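Local atomic coordinates of Oxidored_FMN domain-containing protein ([Pseudomonas] geniculata N1, PDB entry 6L6J), a protein that probably oxidises the amine 6-hydroxypseudooxynicotine in nicotine breakdown, using bound flavin mononucleotide and a [4Fe-4S] cluster. Residues 221-227 / 253-259. Residues are numbered along the deposited sequence; the frame is centred on the assembly and turned at random.
With FMN (flavin mononucleotide), chain B.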
ATOM      1  N   VAL A 221      10.761  21.886  13.444  1.00 30.01           N
ATOM      2  CA  VAL A 221      11.510  21.476  12.218  1.00 29.15           C
ATOM      3  C   VAL A 221      11.861  19.996  12.338  1.00 28.72           C
ATOM      4  O   VAL A 221      12.670  19.661  13.222  1.00 27.45           O
ATOM      5  CB  VAL A 221      12.771  22.319  12.051  1.00 28.73           C
ATOM      6  CG1 VAL A 221      13.473  21.990  10.751  1.00 28.28           C
ATOM      7  CG2 VAL A 221      12.428  23.796  12.163  1.00 30.20           C
ATOM      8  N   ALA A 222      11.225  19.148  11.527  1.00 27.38           N
ATOM      9  CA  ALA A 222      11.417  17.679  11.556  1.00 27.93           C
ATOM     10  C   ALA A 222      12.492  17.272  10.540  1.00 27.21           C
ATOM     11  O   ALA A 222      12.652  17.943   9.535  1.00 28.42           O
ATOM     12  CB  ALA A 222      10.105  16.985  11.290  1.00 28.58           C
ATOM     13  N   VAL A 223      13.226  16.202  10.799  1.00 29.54           N
ATOM     14  CA  VAL A 223      14.052  15.547   9.746  1.00 30.21           C
ATOM     15  C   VAL A 223      13.463  14.164   9.522  1.00 30.96           C
ATOM     16  O   VAL A 223      13.389  13.392  10.508  1.00 31.94           O
ATOM     17  CB  VAL A 223      15.545  15.474  10.110  1.00 31.74           C
ATOM     18  CG1 VAL A 223      16.370  14.937   8.955  1.00 32.08           C
ATOM     19  CG2 VAL A 223      16.077  16.837  10.516  1.00 35.81           C
ATOM     20  N   ARG A 224      13.044  13.867   8.291  1.00 30.00           N
ATOM     21  CA  ARG A 224      12.831  12.461   7.886  1.00 29.85           C
ATOM     22  C   ARG A 224      14.186  11.963   7.382  1.00 32.66           C
ATOM     23  O   ARG A 224      14.788  12.650   6.528  1.00 32.56           O
ATOM     24  CB  ARG A 224      11.695  12.331   6.878  1.00 27.81           C
ATOM     25  CG  ARG A 224      11.364  10.881   6.566  1.00 28.76           C
ATOM     26  CD  ARG A 224      10.312  10.214   7.427  1.00 26.58           C
ATOM     27  NE  ARG A 224       9.311   9.585   6.582  1.00 26.41           N
ATOM     28  CZ  ARG A 224       8.627   8.485   6.854  1.00 26.78           C
ATOM     29  NH1 ARG A 224       8.812   7.817   7.973  1.00 27.29           N
ATOM     30  NH2 ARG A 224       7.761   8.033   5.967  1.00 28.80           N
ATOM     31  N   PHE A 225      14.701  10.875   7.961  1.00 34.35           N
ATOM     32  CA  PHE A 225      16.058  10.368   7.624  1.00 34.13           C
ATOM     33  C   PHE A 225      16.031   8.843   7.518  1.00 32.85           C
ATOM     34  O   PHE A 225      15.614   8.178   8.477  1.00 30.96           O
ATOM     35  CB  PHE A 225      17.105  10.882   8.617  1.00 34.60           C
ATOM     36  CG  PHE A 225      18.502  10.373   8.363  1.00 34.44           C
ATOM     37  CD1 PHE A 225      19.134  10.625   7.155  1.00 35.11           C
ATOM     38  CD2 PHE A 225      19.190   9.652   9.325  1.00 33.87           C
ATOM     39  CE1 PHE A 225      20.409  10.145   6.898  1.00 33.94           C
ATOM     40  CE2 PHE A 225      20.470   9.181   9.070  1.00 36.30           C
ATOM     41  CZ  PHE A 225      21.075   9.421   7.851  1.00 34.58           C
ATOM     42  N   ALA A 226      16.424   8.347   6.341  1.00 33.98           N
ATOM     43  CA  ALA A 226      16.799   6.942   6.091  1.00 37.76           C
ATOM     44  C   ALA A 226      18.142   6.670   6.783  1.00 37.84           C
ATOM     45  O   ALA A 226      19.172   7.271   6.355  1.00 34.30           O
ATOM     46  CB  ALA A 226      16.855   6.671   4.607  1.00 38.93           C
ATOM     47  N   VAL A 227      18.114   5.835   7.830  1.00 37.69           N
ATOM     48  CA  VAL A 227      19.311   5.506   8.656  1.00 41.58           C
ATOM     49  C   VAL A 227      20.109   4.444   7.905  1.00 42.36           C
ATOM     50  O   VAL A 227      21.345   4.598   7.831  1.00 41.25           O
ATOM     51  CB  VAL A 227      18.963   5.066  10.094  1.00 43.23           C
ATOM     52  CG1 VAL A 227      18.446   6.231  10.913  1.00 42.54           C
ATOM     53  CG2 VAL A 227      17.991   3.898  10.155  1.00 43.08           C
ATOM     54  N   PRO A 253      17.417  19.198  15.225  1.00 33.21           N
ATOM     55  CA  PRO A 253      15.982  19.255  14.929  1.00 31.99           C
ATOM     56  C   PRO A 253      15.120  19.053  16.182  1.00 30.21           C
ATOM     57  O   PRO A 253      15.621  18.625  17.222  1.00 30.45           O
ATOM     58  CB  PRO A 253      15.774  18.086  13.946  1.00 33.53           C
ATOM     59  CG  PRO A 253      16.820  17.071  14.373  1.00 34.67           C
ATOM     60  CD  PRO A 253      17.994  17.880  14.912  1.00 33.32           C
ATOM     61  N   ASP A 254      13.840  19.365  16.046  1.00 29.75           N
ATOM     62  CA  ASP A 254      12.817  19.255  17.114  1.00 30.07           C
ATOM     63  C   ASP A 254      12.251  17.830  17.093  1.00 31.09           C
ATOM     64  O   ASP A 254      11.688  17.393  18.115  1.00 35.01           O
ATOM     65  CB  ASP A 254      11.735  20.320  16.909  1.00 31.00           C
ATOM     66  CG  ASP A 254      12.272  21.746  16.926  1.00 32.55           C
ATOM     67  OD1 ASP A 254      12.909  22.103  17.933  1.00 37.16           O
ATOM     68  OD2 ASP A 254      12.062  22.487  15.945  1.00 31.52           O
ATOM     69  N   LEU A 255      12.373  17.139  15.959  1.00 29.65           N
ATOM     70  CA  LEU A 255      11.846  15.763  15.751  1.00 29.89           C
ATOM     71  C   LEU A 255      12.767  15.033  14.774  1.00 29.41           C
ATOM     72  O   LEU A 255      13.125  15.639  13.732  1.00 29.96           O
ATOM     73  CB  LEU A 255      10.416  15.859  15.202  1.00 32.77           C
ATOM     74  CG  LEU A 255       9.698  14.552  14.820  1.00 32.89           C
ATOM     75  CD1 LEU A 255       9.108  13.848  16.029  1.00 34.04           C
ATOM     76  CD2 LEU A 255       8.565  14.832  13.840  1.00 34.67           C
ATOM     77  N   TRP A 256      13.150  13.803  15.116  1.00 27.84           N
ATOM     78  CA  TRP A 256      13.746  12.811  14.187  1.00 26.42           C
ATOM     79  C   TRP A 256      12.641  11.876  13.697  1.00 26.63           C
ATOM     80  O   TRP A 256      12.089  11.133  14.539  1.00 28.26           O
ATOM     81  CB  TRP A 256      14.865  12.035  14.872  1.00 27.24           C
ATOM     82  CG  TRP A 256      16.113  12.836  15.037  1.00 29.16           C
ATOM     83  CD1 TRP A 256      16.516  13.524  16.143  1.00 29.06           C
ATOM     84  CD2 TRP A 256      17.136  13.031  14.047  1.00 29.19           C
ATOM     85  NE1 TRP A 256      17.717  14.132  15.904  1.00 29.27           N
ATOM     86  CE2 TRP A 256      18.116  13.858  14.627  1.00 28.33           C
ATOM     87  CE3 TRP A 256      17.325  12.573  12.738  1.00 30.73           C
ATOM     88  CZ2 TRP A 256      19.258  14.252  13.940  1.00 29.53           C
ATOM     89  CZ3 TRP A 256      18.463  12.960  12.061  1.00 32.31           C
ATOM     90  CH2 TRP A 256      19.416  13.787  12.658  1.00 30.33           C
ATOM     91  N   ASP A 257      12.334  11.908  12.397  1.00 25.48           N
ATOM     92  CA  ASP A 257      11.457  10.906  11.723  1.00 26.76           C
ATOM     93  C   ASP A 257      12.345   9.893  10.980  1.00 26.68           C
ATOM     94  O   ASP A 257      12.983  10.303   9.970  1.00 28.11           O
ATOM     95  CB  ASP A 257      10.442  11.579  10.788  1.00 25.11           C
ATOM     96  CG  ASP A 257       9.410  10.606  10.241  1.00 25.20           C
ATOM     97  OD1 ASP A 257       9.678   9.375  10.245  1.00 25.67           O
ATOM     98  OD2 ASP A 257       8.341  11.073   9.839  1.00 26.71           O
ATOM     99  N   VAL A 258      12.415   8.636  11.452  1.00 25.08           N
ATOM    100  CA  VAL A 258      13.489   7.688  11.014  1.00 26.42           C
ATOM    101  C   VAL A 258      12.895   6.373  10.492  1.00 26.88           C
ATOM    102  O   VAL A 258      12.007   5.766  11.152  1.00 25.22           O
ATOM    103  CB  VAL A 258      14.576   7.447  12.088  1.00 26.28           C
ATOM    104  CG1 VAL A 258      15.430   8.690  12.312  1.00 26.24           C
ATOM    105  CG2 VAL A 258      14.008   6.910  13.396  1.00 24.75           C
ATOM    106  N   ASN A 259      13.438   5.939   9.350  1.00 29.03           N
ATOM    107  CA  ASN A 259      12.997   4.739   8.594  1.00 33.53           C
ATOM    108  C   ASN A 259      14.190   4.168   7.808  1.00 34.79           C
ATOM    109  O   ASN A 259      15.320   4.658   8.005  1.00 34.83           O
ATOM    110  CB  ASN A 259      11.784   5.087   7.723  1.00 33.09           C
ATOM    111  CG  ASN A 259      12.122   5.998   6.558  1.00 32.16           C
ATOM    112  OD1 ASN A 259      13.258   6.472   6.435  1.00 31.14           O
ATOM    113  ND2 ASN A 259      11.132   6.258   5.711  1.00 28.71           N
TER
HETATM  114  N1  FMN B 701       7.136   8.301   2.607  1.00 30.60           N
HETATM  115  C2  FMN B 701       7.606   9.561   2.337  1.00 31.69           C
HETATM  116  O2  FMN B 701       8.575   9.960   2.989  1.00 34.56           O
HETATM  117  N3  FMN B 701       7.071  10.402   1.443  1.00 29.69           N
HETATM  118  C4  FMN B 701       5.996  10.045   0.721  1.00 28.54           C
HETATM  119  O4  FMN B 701       5.508  10.816  -0.103  1.00 23.32           O
HETATM  120  C4A FMN B 701       5.426   8.683   0.920  1.00 29.52           C
HETATM  121  N5  FMN B 701       4.346   8.258   0.220  1.00 29.28           N
HETATM  122  C5A FMN B 701       3.820   7.043   0.493  1.00 30.51           C
HETATM  123  C6  FMN B 701       2.666   6.631  -0.168  1.00 28.75           C
HETATM  124  C7  FMN B 701       2.124   5.397   0.132  1.00 27.65           C
HETATM  125  C7M FMN B 701       0.935   4.949  -0.627  1.00 29.78           C
HETATM  126  C8  FMN B 701       2.725   4.535   1.157  1.00 28.42           C
HETATM  127  C8M FMN B 701       2.174   3.175   1.471  1.00 33.08           C
HETATM  128  C9  FMN B 701       3.858   4.925   1.820  1.00 27.87           C
HETATM  129  C9A FMN B 701       4.435   6.157   1.545  1.00 28.46           C
HETATM  130  N10 FMN B 701       5.568   6.595   2.247  1.00 28.02           N
HETATM  131  C10 FMN B 701       6.066   7.839   1.949  1.00 27.22           C
HETATM  132  C1' FMN B 701       6.231   5.770   3.306  1.00 29.24           C
HETATM  133  C2' FMN B 701       5.488   5.893   4.623  1.00 26.33           C
HETATM  134  O2' FMN B 701       5.652   7.228   5.067  1.00 25.77           O
HETATM  135  C3' FMN B 701       6.011   4.966   5.679  1.00 27.04           C
HETATM  136  O3' FMN B 701       7.353   5.339   5.995  1.00 29.14           O
HETATM  137  C4' FMN B 701       5.977   3.488   5.291  1.00 26.57           C
HETATM  138  O4' FMN B 701       4.718   3.169   4.650  1.00 27.59           O
HETATM  139  C5' FMN B 701       6.224   2.594   6.497  1.00 22.79           C
HETATM  140  O5' FMN B 701       5.187   2.819   7.436  1.00 24.04           O
HETATM  141  P   FMN B 701       3.879   1.864   7.463  1.00 25.80           P
HETATM  142  O1P FMN B 701       4.381   0.483   7.818  1.00 23.09           O
HETATM  143  O2P FMN B 701       3.037   2.513   8.516  1.00 26.19           O
HETATM  144  O3P FMN B 701       3.288   1.955   6.069  1.00 25.32           O
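Asp257 OD1 takes a salt bridge from Arg224 NH1 at 2.9 Å, while NH2 of the same guanidinium donates to O3' of the FMN ribityl chain at 2.7 Å and weakly to flavin N1. Both residues point into a closed eight-stranded parallel TIM barrel, on its neighbouring strands 220-229 and 255-261; the two strands and helix 241-249 form a beta-alpha-beta unit. Asp257 OD1 is approached on its syn side but 35° out of the carboxylate plane, with guanidinium and carboxylate planes 51° apart; its OD2 is hydrogen-bonded to Tyr168 OH on strand 166-171. Arg224 leaves the strand with CG anti to its N (chi1 -174°), then bends at chi2 and chi3 towards the cofactor. Asn259 ND2 lies over the centre of one guanidinium face, 3.5 Å from Arg224 CZ, and makes a weak hydrogen bond to OD2 of Asp266, another FMN-binding residue. The buried cation probably also stabilises negative charge near flavin N1.

Parallel pairing joins the backbones: Val223 N and Phe225 N donate to Leu255 O and Asp257 O, while Asp257 N and Asn259 N return bonds to Val223 O and Phe225 O. On the outward face Trp256 CZ3 packs 4.2 Å from Val223 CG1, and Phe225 CB sits at the edge of the indole. Near the N-terminal ends of the two strands, Asp254 OD2 accepts Val221 N at 2.9 Å through its anti lone pair.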